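Succinylglutamate desuccinylase/aspartoacylase (Ruegeria sp. TM1040, PDB 3NA6) probably hydrolyses the amide bond of N-acylated amino acids such as N-succinylglutamate or N-acetylaspartate, in the manner of metal-dependent carboxypeptidase-like enzymes. Local coordinates at residues V67-T75 with R84-N92; F153-I161 with M175-L186. All coordinates share one frame; numbering follows the deposited sequence. Where two conformers were deposited one is given.

Interaction 1: V67-T75 with R84-N92; sequences VALQELAAT and RLIIVPYFN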
loop_
_atom_site.group_PDB
_atom_site.type_symbol
_atom_site.label_atom_id
_atom_site.label_comp_id
_atom_site.label_asym_id
_atom_site.label_seq_id
_atom_site.Cartn_x
_atom_site.Cartn_y
_atom_site.Cartn_z
ATOM N N VAL A 67 5.987 21.166 21.282
ATOM C CA VAL A 67 7.189 21.320 22.112
ATOM C C VAL A 67 6.889 22.221 23.315
ATOM O O VAL A 67 7.208 21.876 24.463
ATOM C CB VAL A 67 8.372 21.859 21.282
ATOM C CG1 VAL A 67 9.550 22.241 22.198
ATOM C CG2 VAL A 67 8.797 20.821 20.238
ATOM N N ALA A 68 6.301 23.392 23.058
ATOM C CA ALA A 68 6.001 24.354 24.126
ATOM C C ALA A 68 5.048 23.780 25.172
ATOM O O ALA A 68 5.216 24.012 26.392
ATOM C CB ALA A 68 5.426 25.669 23.529
ATOM N N LEU A 69 4.081 22.985 24.702
ATOM C CA LEU A 69 3.044 22.420 25.582
ATOM C C LEU A 69 3.554 21.219 26.348
ATOM O O LEU A 69 3.201 21.056 27.538
ATOM C CB LEU A 69 1.742 22.100 24.817
ATOM C CG LEU A 69 1.030 23.352 24.261
ATOM C CD1 LEU A 69 -0.130 23.030 23.283
ATOM C CD2 LEU A 69 0.487 24.188 25.451
ATOM N N GLN A 70 4.404 20.393 25.727
ATOM C CA GLN A 70 4.983 19.296 26.497
ATOM C C GLN A 70 5.828 19.875 27.633
ATOM O O GLN A 70 5.756 19.389 28.754
ATOM C CB GLN A 70 5.841 18.342 25.666
ATOM C CG GLN A 70 5.072 17.336 24.855
ATOM C CD GLN A 70 4.483 16.200 25.731
ATOM O OE1 GLN A 70 3.833 16.441 26.757
ATOM N NE2 GLN A 70 4.692 14.987 25.312
ATOM N N GLU A 71 6.610 20.916 27.351
ATOM C CA GLU A 71 7.452 21.511 28.404
ATOM C C GLU A 71 6.581 22.141 29.494
ATOM O O GLU A 71 6.816 21.950 30.680
ATOM C CB GLU A 71 8.390 22.549 27.830
ATOM C CG GLU A 71 9.371 23.086 28.845
ATOM C CD GLU A 71 10.181 24.226 28.312
ATOM O OE1 GLU A 71 11.168 23.989 27.586
ATOM O OE2 GLU A 71 9.835 25.368 28.630
ATOM N N LEU A 72 5.551 22.863 29.083
ATOM C CA LEU A 72 4.611 23.439 30.040
ATOM C C LEU A 72 4.017 22.362 30.955
ATOM O O LEU A 72 3.995 22.527 32.169
ATOM C CB LEU A 72 3.478 24.208 29.329
ATOM C CG LEU A 72 2.648 25.104 30.275
ATOM C CD1 LEU A 72 3.438 26.363 30.682
ATOM C CD2 LEU A 72 1.337 25.466 29.646
ATOM N N ALA A 73 3.596 21.248 30.380
ATOM C CA ALA A 73 2.906 20.214 31.174
ATOM C C ALA A 73 3.881 19.539 32.149
ATOM O O ALA A 73 3.492 19.121 33.245
ATOM C CB ALA A 73 2.265 19.170 30.277
ATOM N N ALA A 74 5.136 19.452 31.746
ATOM C CA ALA A 74 6.142 18.717 32.517
ATOM C C ALA A 74 6.837 19.575 33.560
ATOM O O ALA A 74 7.439 19.042 34.457
ATOM C CB ALA A 74 7.192 18.126 31.569
ATOM N N THR A 75 6.799 20.891 33.431
ATOM C CA THR A 75 7.635 21.746 34.278
ATOM C C THR A 75 6.861 22.782 35.124
ATOM O O THR A 75 7.456 23.510 35.867
ATOM C CB THR A 75 8.733 22.460 33.430
ATOM O OG1 THR A 75 8.137 23.436 32.579
ATOM C CG2 THR A 75 9.517 21.459 32.575
ATOM N N ARG A 84 -6.583 27.427 36.005
ATOM C CA ARG A 84 -6.468 26.081 35.479
ATOM C C ARG A 84 -5.875 26.080 34.101
ATOM O O ARG A 84 -6.292 26.848 33.223
ATOM C CB ARG A 84 -7.823 25.415 35.434
ATOM C CG ARG A 84 -7.777 23.973 34.872
ATOM C CD ARG A 84 -9.042 23.201 35.154
ATOM N NE ARG A 84 -10.239 23.931 34.728
ATOM C CZ ARG A 84 -11.457 23.398 34.642
ATOM N NH1 ARG A 84 -11.677 22.116 34.918
ATOM N NH2 ARG A 84 -12.464 24.163 34.256
ATOM N N LEU A 85 -4.910 25.187 33.902
ATOM C CA LEU A 85 -4.406 24.868 32.569
ATOM C C LEU A 85 -4.922 23.488 32.132
ATOM O O LEU A 85 -4.722 22.531 32.829
ATOM C CB LEU A 85 -2.869 24.883 32.586
ATOM C CG LEU A 85 -2.189 26.183 33.023
ATOM C CD1 LEU A 85 -0.683 25.945 33.224
ATOM C CD2 LEU A 85 -2.437 27.310 32.010
ATOM N N ILE A 86 -5.608 23.382 30.993
ATOM C CA ILE A 86 -5.918 22.066 30.397
ATOM C C ILE A 86 -5.036 21.979 29.143
ATOM O O ILE A 86 -5.260 22.732 28.162
ATOM C CB ILE A 86 -7.381 21.919 30.024
ATOM C CG1 ILE A 86 -8.251 22.079 31.270
ATOM C CG2 ILE A 86 -7.650 20.549 29.395
ATOM C CD1 ILE A 86 -9.758 22.209 30.996
ATOM N N ILE A 87 -4.016 21.112 29.204
ATOM C CA ILE A 87 -2.944 21.055 28.220
ATOM C C ILE A 87 -3.061 19.759 27.391
ATOM O O ILE A 87 -2.977 18.664 27.933
ATOM C CB ILE A 87 -1.569 21.046 28.905
ATOM C CG1 ILE A 87 -1.476 22.180 29.938
ATOM C CG2 ILE A 87 -0.455 21.106 27.825
ATOM C CD1 ILE A 87 -0.152 22.242 30.747
ATOM N N VAL A 88 -3.232 19.908 26.086
ATOM C CA VAL A 88 -3.338 18.785 25.131
ATOM C C VAL A 88 -2.318 19.070 24.016
ATOM O O VAL A 88 -2.625 19.741 23.037
ATOM C CB VAL A 88 -4.759 18.730 24.554
ATOM C CG1 VAL A 88 -4.946 17.567 23.558
ATOM C CG2 VAL A 88 -5.792 18.636 25.696
ATOM N N PRO A 89 -1.078 18.606 24.190
ATOM C CA PRO A 89 -0.028 18.946 23.205
ATOM C C PRO A 89 -0.259 18.351 21.826
ATOM O O PRO A 89 0.211 18.903 20.838
ATOM C CB PRO A 89 1.254 18.375 23.811
ATOM C CG PRO A 89 0.878 17.783 25.144
ATOM C CD PRO A 89 -0.592 17.747 25.280
ATOM N N TYR A 90 -0.951 17.215 21.782
ATOM C CA TYR A 90 -1.221 16.500 20.549
ATOM C C TYR A 90 -2.741 16.358 20.355
ATOM O O TYR A 90 -3.344 15.384 20.746
ATOM C CB TYR A 90 -0.534 15.139 20.574
ATOM C CG TYR A 90 0.884 15.096 21.059
ATOM C CD1 TYR A 90 1.854 15.910 20.510
ATOM C CD2 TYR A 90 1.276 14.167 22.021
ATOM C CE1 TYR A 90 3.217 15.821 20.928
ATOM C CE2 TYR A 90 2.604 14.058 22.443
ATOM C CZ TYR A 90 3.579 14.916 21.900
ATOM O OH TYR A 90 4.900 14.808 22.319
ATOM N N PHE A 91 -3.347 17.384 19.772
ATOM C CA PHE A 91 -4.793 17.542 19.663
ATOM C C PHE A 91 -5.392 16.516 18.684
ATOM O O PHE A 91 -6.233 15.721 19.059
ATOM C CB PHE A 91 -5.019 18.979 19.231
ATOM C CG PHE A 91 -6.452 19.478 19.246
ATOM C CD1 PHE A 91 -7.497 18.790 19.815
ATOM C CD2 PHE A 91 -6.704 20.720 18.684
ATOM C CE1 PHE A 91 -8.762 19.315 19.800
ATOM C CE2 PHE A 91 -7.974 21.262 18.683
ATOM C CZ PHE A 91 -8.993 20.567 19.223
ATOM N N ASN A 92 -4.975 16.510 17.428
ATOM C CA ASN A 92 -5.339 15.385 16.561
ATOM C C ASN A 92 -4.275 14.333 16.745
ATOM O O ASN A 92 -3.376 14.158 15.903
ATOM C CB ASN A 92 -5.469 15.762 15.093
ATOM C CG ASN A 92 -6.093 14.653 14.282
ATOM O OD1 ASN A 92 -6.190 13.506 14.760
ATOM N ND2 ASN A 92 -6.583 14.983 13.086
#
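I87 meets the helix 67-75 with both of its branches, and the apolar part of the contact is built around it. Its CG2 methyl lies 3.9 Å from L69 CB, while its CD1 runs the other way along the helix to within 3.7 Å of A73 CA. Such an approach to the main chain suits an alanine, whose single methyl lets the isoleucine settle onto the helix. L72 closes over the same CD1: with CG anti to the backbone N (chi1 -167°), its CD2 comes 3.7 Å from I87 CD1 and 4.1 Å from L85 CD1, crossing the L85 side chain at about a right angle. L85 and I87 alternate with I86 along the strand, so both point to this helix. Beyond the strand P89 continues the surface, its CB 3.9 Å from L69 CB.

This is the packing of a beta-alpha-beta unit, in which helix 64-75 carries the chain from strand 51-55 to the neighbouring strand 83-88. The two short axes pass 8.5 Å apart at 132°, and L229 of helix 219-235 covers L69 and L72.

The polar part lies at the P89 end. Q70, its chain bent at chi2, brings its amide across P89 and sets OE1 3.6 Å from P89 CG. The amide plane stands 78° from the Y90 ring, whose other support includes P89 CB over the centre of one face and a stack with F96. Both polar ends face a second subunit: Q70 NE2 donates to the carbonyl of R292 there, and Y90 OH bonds that of S289. Were Q70 an alanine, the R292 carbonyl of the second subunit would probably lose its donor and P89 the amide lying across it.

Interaction 2: F153-I161 with M175-L186; sequences FVPFAAAHI and MQAFNAPYSVQL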
loop_
_atom_site.group_PDB
_atom_site.type_symbol
_atom_site.label_atom_id
_atom_site.label_comp_id
_atom_site.label_asym_id
_atom_site.label_seq_id
_atom_site.Cartn_x
_atom_site.Cartn_y
_atom_site.Cartn_z
ATOM N N PHE A 153 5.873 29.797 6.929
ATOM C CA PHE A 153 5.368 31.132 7.181
ATOM C C PHE A 153 6.362 31.911 8.021
ATOM O O PHE A 153 7.068 31.329 8.843
ATOM C CB PHE A 153 4.086 31.068 8.018
ATOM C CG PHE A 153 2.892 30.573 7.297
ATOM C CD1 PHE A 153 2.568 29.241 7.309
ATOM C CD2 PHE A 153 2.029 31.457 6.664
ATOM C CE1 PHE A 153 1.434 28.786 6.681
ATOM C CE2 PHE A 153 0.876 30.988 6.030
ATOM C CZ PHE A 153 0.596 29.638 6.051
ATOM N N VAL A 154 6.390 33.238 7.866
ATOM C CA VAL A 154 7.024 34.067 8.879
ATOM C C VAL A 154 6.267 33.806 10.189
ATOM O O VAL A 154 5.062 33.550 10.152
ATOM C CB VAL A 154 7.025 35.581 8.530
ATOM C CG1 VAL A 154 7.915 35.834 7.312
ATOM C CG2 VAL A 154 5.618 36.106 8.294
ATOM N N PRO A 155 6.962 33.872 11.354
ATOM C CA PRO A 155 6.273 33.460 12.584
ATOM C C PRO A 155 5.353 34.527 13.121
ATOM O O PRO A 155 5.838 35.554 13.604
ATOM C CB PRO A 155 7.409 33.156 13.540
ATOM C CG PRO A 155 8.578 34.067 13.045
ATOM C CD PRO A 155 8.405 34.109 11.556
ATOM N N PHE A 156 4.031 34.320 12.990
ATOM C CA PHE A 156 3.062 35.311 13.496
ATOM C C PHE A 156 2.067 34.778 14.528
ATOM O O PHE A 156 1.761 33.582 14.586
ATOM C CB PHE A 156 2.350 36.094 12.362
ATOM C CG PHE A 156 1.471 35.268 11.488
ATOM C CD1 PHE A 156 0.180 34.956 11.873
ATOM C CD2 PHE A 156 1.916 34.816 10.262
ATOM C CE1 PHE A 156 -0.652 34.195 11.031
ATOM C CE2 PHE A 156 1.091 34.064 9.435
ATOM C CZ PHE A 156 -0.188 33.756 9.827
ATOM N N ALA A 157 1.591 35.683 15.369
ATOM C CA ALA A 157 0.366 35.445 16.148
ATOM C C ALA A 157 -0.759 36.190 15.421
ATOM O O ALA A 157 -0.524 37.298 14.884
ATOM C CB ALA A 157 0.538 35.974 17.544
ATOM N N ALA A 158 -1.961 35.604 15.415
ATOM C CA ALA A 158 -3.104 36.144 14.687
ATOM C C ALA A 158 -4.323 36.319 15.585
ATOM O O ALA A 158 -4.591 35.478 16.442
ATOM C CB ALA A 158 -3.466 35.264 13.506
ATOM N N ALA A 159 -5.028 37.424 15.362
ATOM C CA ALA A 159 -6.324 37.744 15.977
ATOM C C ALA A 159 -7.333 37.991 14.848
ATOM O O ALA A 159 -6.956 38.523 13.770
ATOM C CB ALA A 159 -6.191 39.047 16.815
ATOM N N HIS A 160 -8.605 37.686 15.103
ATOM C CA HIS A 160 -9.607 37.738 14.060
ATOM C C HIS A 160 -10.494 38.971 14.120
ATOM O O HIS A 160 -10.746 39.532 15.181
ATOM C CB HIS A 160 -10.444 36.466 14.061
ATOM C CG HIS A 160 -9.666 35.247 13.685
ATOM N ND1 HIS A 160 -9.628 34.108 14.468
ATOM C CD2 HIS A 160 -8.843 35.008 12.633
ATOM C CE1 HIS A 160 -8.828 33.218 13.907
ATOM N NE2 HIS A 160 -8.348 33.734 12.788
ATOM N N ILE A 161 -10.929 39.389 12.935
ATOM C CA ILE A 161 -11.955 40.378 12.776
ATOM C C ILE A 161 -13.252 39.633 12.998
ATOM O O ILE A 161 -13.541 38.630 12.307
ATOM C CB ILE A 161 -11.937 40.982 11.373
ATOM C CG1 ILE A 161 -10.631 41.767 11.141
ATOM C CG2 ILE A 161 -13.177 41.887 11.163
ATOM C CD1 ILE A 161 -10.435 42.995 12.106
HETATM N N MSE A 175 -3.301 38.746 21.388
HETATM C CA MSE A 175 -2.366 38.497 20.291
HETATM C C MSE A 175 -1.154 39.385 20.455
HETATM O O MSE A 175 -0.029 38.911 20.287
HETATM C CB MSE A 175 -3.065 38.722 18.932
HETATM C CG MSE A 175 -2.166 38.528 17.687
HETATM SE SE MSE A 175 -1.147 40.130 17.283
HETATM C CE MSE A 175 -2.665 41.086 16.471
ATOM N N GLN A 176 -1.364 40.672 20.773
ATOM C CA GLN A 176 -0.251 41.545 21.108
ATOM C C GLN A 176 0.592 41.021 22.269
ATOM O O GLN A 176 1.823 41.130 22.207
ATOM C CB GLN A 176 -0.698 42.960 21.462
ATOM C CG GLN A 176 -1.318 43.709 20.319
ATOM C CD GLN A 176 -1.476 45.178 20.637
ATOM O OE1 GLN A 176 -1.917 45.566 21.731
ATOM N NE2 GLN A 176 -1.112 46.006 19.687
ATOM N N ALA A 177 -0.048 40.511 23.332
ATOM C CA ALA A 177 0.706 39.964 24.465
ATOM C C ALA A 177 1.604 38.807 24.012
ATOM O O ALA A 177 2.714 38.676 24.501
ATOM C CB ALA A 177 -0.221 39.470 25.577
ATOM N N PHE A 178 1.093 37.954 23.118
ATOM C CA PHE A 178 1.879 36.810 22.599
ATOM C C PHE A 178 3.210 37.309 22.067
ATOM O O PHE A 178 4.258 36.716 22.329
ATOM C CB PHE A 178 1.118 36.065 21.485
ATOM C CG PHE A 178 1.707 34.706 21.134
ATOM C CD1 PHE A 178 2.768 34.603 20.252
ATOM C CD2 PHE A 178 1.170 33.533 21.667
ATOM C CE1 PHE A 178 3.305 33.347 19.917
ATOM C CE2 PHE A 178 1.687 32.291 21.353
ATOM C CZ PHE A 178 2.765 32.192 20.459
ATOM N N ASN A 179 3.151 38.422 21.338
ATOM C CA ASN A 179 4.331 39.175 20.920
ATOM C C ASN A 179 5.283 38.359 20.037
ATOM O O ASN A 179 6.515 38.296 20.255
ATOM C CB ASN A 179 5.028 39.769 22.147
ATOM C CG ASN A 179 6.208 40.679 21.794
ATOM O OD1 ASN A 179 7.319 40.441 22.258
ATOM N ND2 ASN A 179 5.969 41.705 20.973
ATOM N N ALA A 180 4.703 37.735 19.019
ATOM C CA ALA A 180 5.501 36.995 18.033
ATOM C C ALA A 180 6.256 38.029 17.202
ATOM O O ALA A 180 5.961 39.236 17.272
ATOM C CB ALA A 180 4.609 36.102 17.146
ATOM N N PRO A 181 7.254 37.589 16.444
ATOM C CA PRO A 181 8.003 38.585 15.666
ATOM C C PRO A 181 7.142 39.260 14.603
ATOM O O PRO A 181 7.469 40.354 14.170
ATOM C CB PRO A 181 9.133 37.759 15.024
ATOM C CG PRO A 181 9.314 36.604 15.963
ATOM C CD PRO A 181 7.911 36.273 16.430
ATOM N N TYR A 182 6.057 38.614 14.181
ATOM C CA TYR A 182 5.055 39.266 13.331
ATOM C C TYR A 182 3.682 39.179 14.001
ATOM O O TYR A 182 3.400 38.244 14.750
ATOM C CB TYR A 182 4.979 38.662 11.919
ATOM C CG TYR A 182 6.194 38.893 11.082
ATOM C CD1 TYR A 182 7.327 38.119 11.267
ATOM C CD2 TYR A 182 6.216 39.879 10.106
ATOM C CE1 TYR A 182 8.443 38.307 10.516
ATOM C CE2 TYR A 182 7.335 40.074 9.339
ATOM C CZ TYR A 182 8.450 39.290 9.558
ATOM O OH TYR A 182 9.578 39.465 8.805
ATOM N N SER A 183 2.869 40.189 13.733
ATOM C CA SER A 183 1.525 40.335 14.294
ATOM C C SER A 183 0.551 40.572 13.160
ATOM O O SER A 183 0.849 41.346 12.244
ATOM C CB SER A 183 1.485 41.533 15.242
ATOM O OG SER A 183 2.176 41.256 16.434
ATOM N N VAL A 184 -0.594 39.895 13.233
ATOM C CA VAL A 184 -1.661 40.004 12.239
ATOM C C VAL A 184 -3.037 40.087 12.889
ATOM O O VAL A 184 -3.286 39.440 13.903
ATOM C CB VAL A 184 -1.758 38.757 11.343
ATOM C CG1 VAL A 184 -2.433 39.147 10.037
ATOM C CG2 VAL A 184 -0.402 38.111 11.119
ATOM N N GLN A 185 -3.924 40.878 12.296
ATOM C CA GLN A 185 -5.351 40.806 12.575
ATOM C C GLN A 185 -6.039 40.690 11.214
ATOM O O GLN A 185 -5.866 41.573 10.359
ATOM C CB GLN A 185 -5.834 42.070 13.261
ATOM C CG GLN A 185 -7.275 41.993 13.722
ATOM C CD GLN A 185 -7.725 43.253 14.414
ATOM O OE1 GLN A 185 -7.465 44.346 13.937
ATOM N NE2 GLN A 185 -8.427 43.104 15.540
ATOM N N LEU A 186 -6.845 39.643 11.037
ATOM C CA LEU A 186 -7.432 39.319 9.739
ATOM C C LEU A 186 -8.849 38.742 9.862
ATOM O O LEU A 186 -9.174 38.064 10.833
ATOM C CB LEU A 186 -6.551 38.274 9.062
ATOM C CG LEU A 186 -6.477 36.938 9.826
ATOM C CD1 LEU A 186 -7.382 35.959 9.151
ATOM C CD2 LEU A 186 -5.088 36.353 9.874
HETATM O O HOH W 1 -8.964 40.720 16.833
#
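Y182 and V154 cross at about a right angle, V154 CB standing over one face of the tyrosine ring in a CH-pi contact, 4.0 Å from the centroid and 24° off the ring normal. With CG beside the backbone N (chi1 -67°), the ring also brings its edge to P155 O, which lies in the ring plane. That same carbonyl accepts the N-H of Y182. Next to it the prolines P155 and P181 cross with CG atoms 3.9 Å apart; they stand just before the two strands, where their rings fix phi.

Strands 156-160 and 182-186 run parallel, in register from F156 with Y182 to H160 with L186. On the face with F156 and A158, H160 and L186 lie side by side and point the same way, H160 CD2 3.9 Å from L186 CD1, with L186 O in plane at the imidazole edge. H160 ND1 is hydrogen-bonded to E200 OE2.

On the other face, A157 and A159 offer only methyls, leaving room for helix 165-178 of this beta-alpha-beta unit. M175, modelled as selenomethionine, lays CG 3.7 Å from A157 CB and its CB 3.8 Å from A159 CB; F178 brings CD1 to 3.8 Å from A157 CB. I161 crosses the extended Q185 at about a right angle, its CD1 3.6 Å from Q185 CD. A water accepts from Q185 NE2 and donates to H160 O.

Six backbone bonds with alternating donors stitch the strands, from Y182 N to P155 O through I161 N to L186 O, the last donor above the carbonyl plane. These satisfy the facing N-H and C=O groups, while F156 and A158 turn theirs to strand 205-210. Small A157 and A159 admit the helix closely, yet Q185 and S183, whose OG bonds S248, keep that face partly polar.

Interactions 1 and 2 come in series along the chain and each belongs to a beta-alpha-beta unit of the same mixed sheet, within the family's catalytic domain. Their centres lie 21 Å apart and their nearest atoms about 8 Å, without touching. Strands 51-55, 140-143 and 205-210 lie between strand 83-88 of interaction 1 and strand 156-160 of interaction 2. Helix 219-235 reaches both, through L229 at the first and I224 at the second. Interaction 1 sits at the interface with a second subunit, whereas interaction 2 is placed toward H59, E62 and H145, which may form a metal site, left empty here; F156 lies near these residues without touching them.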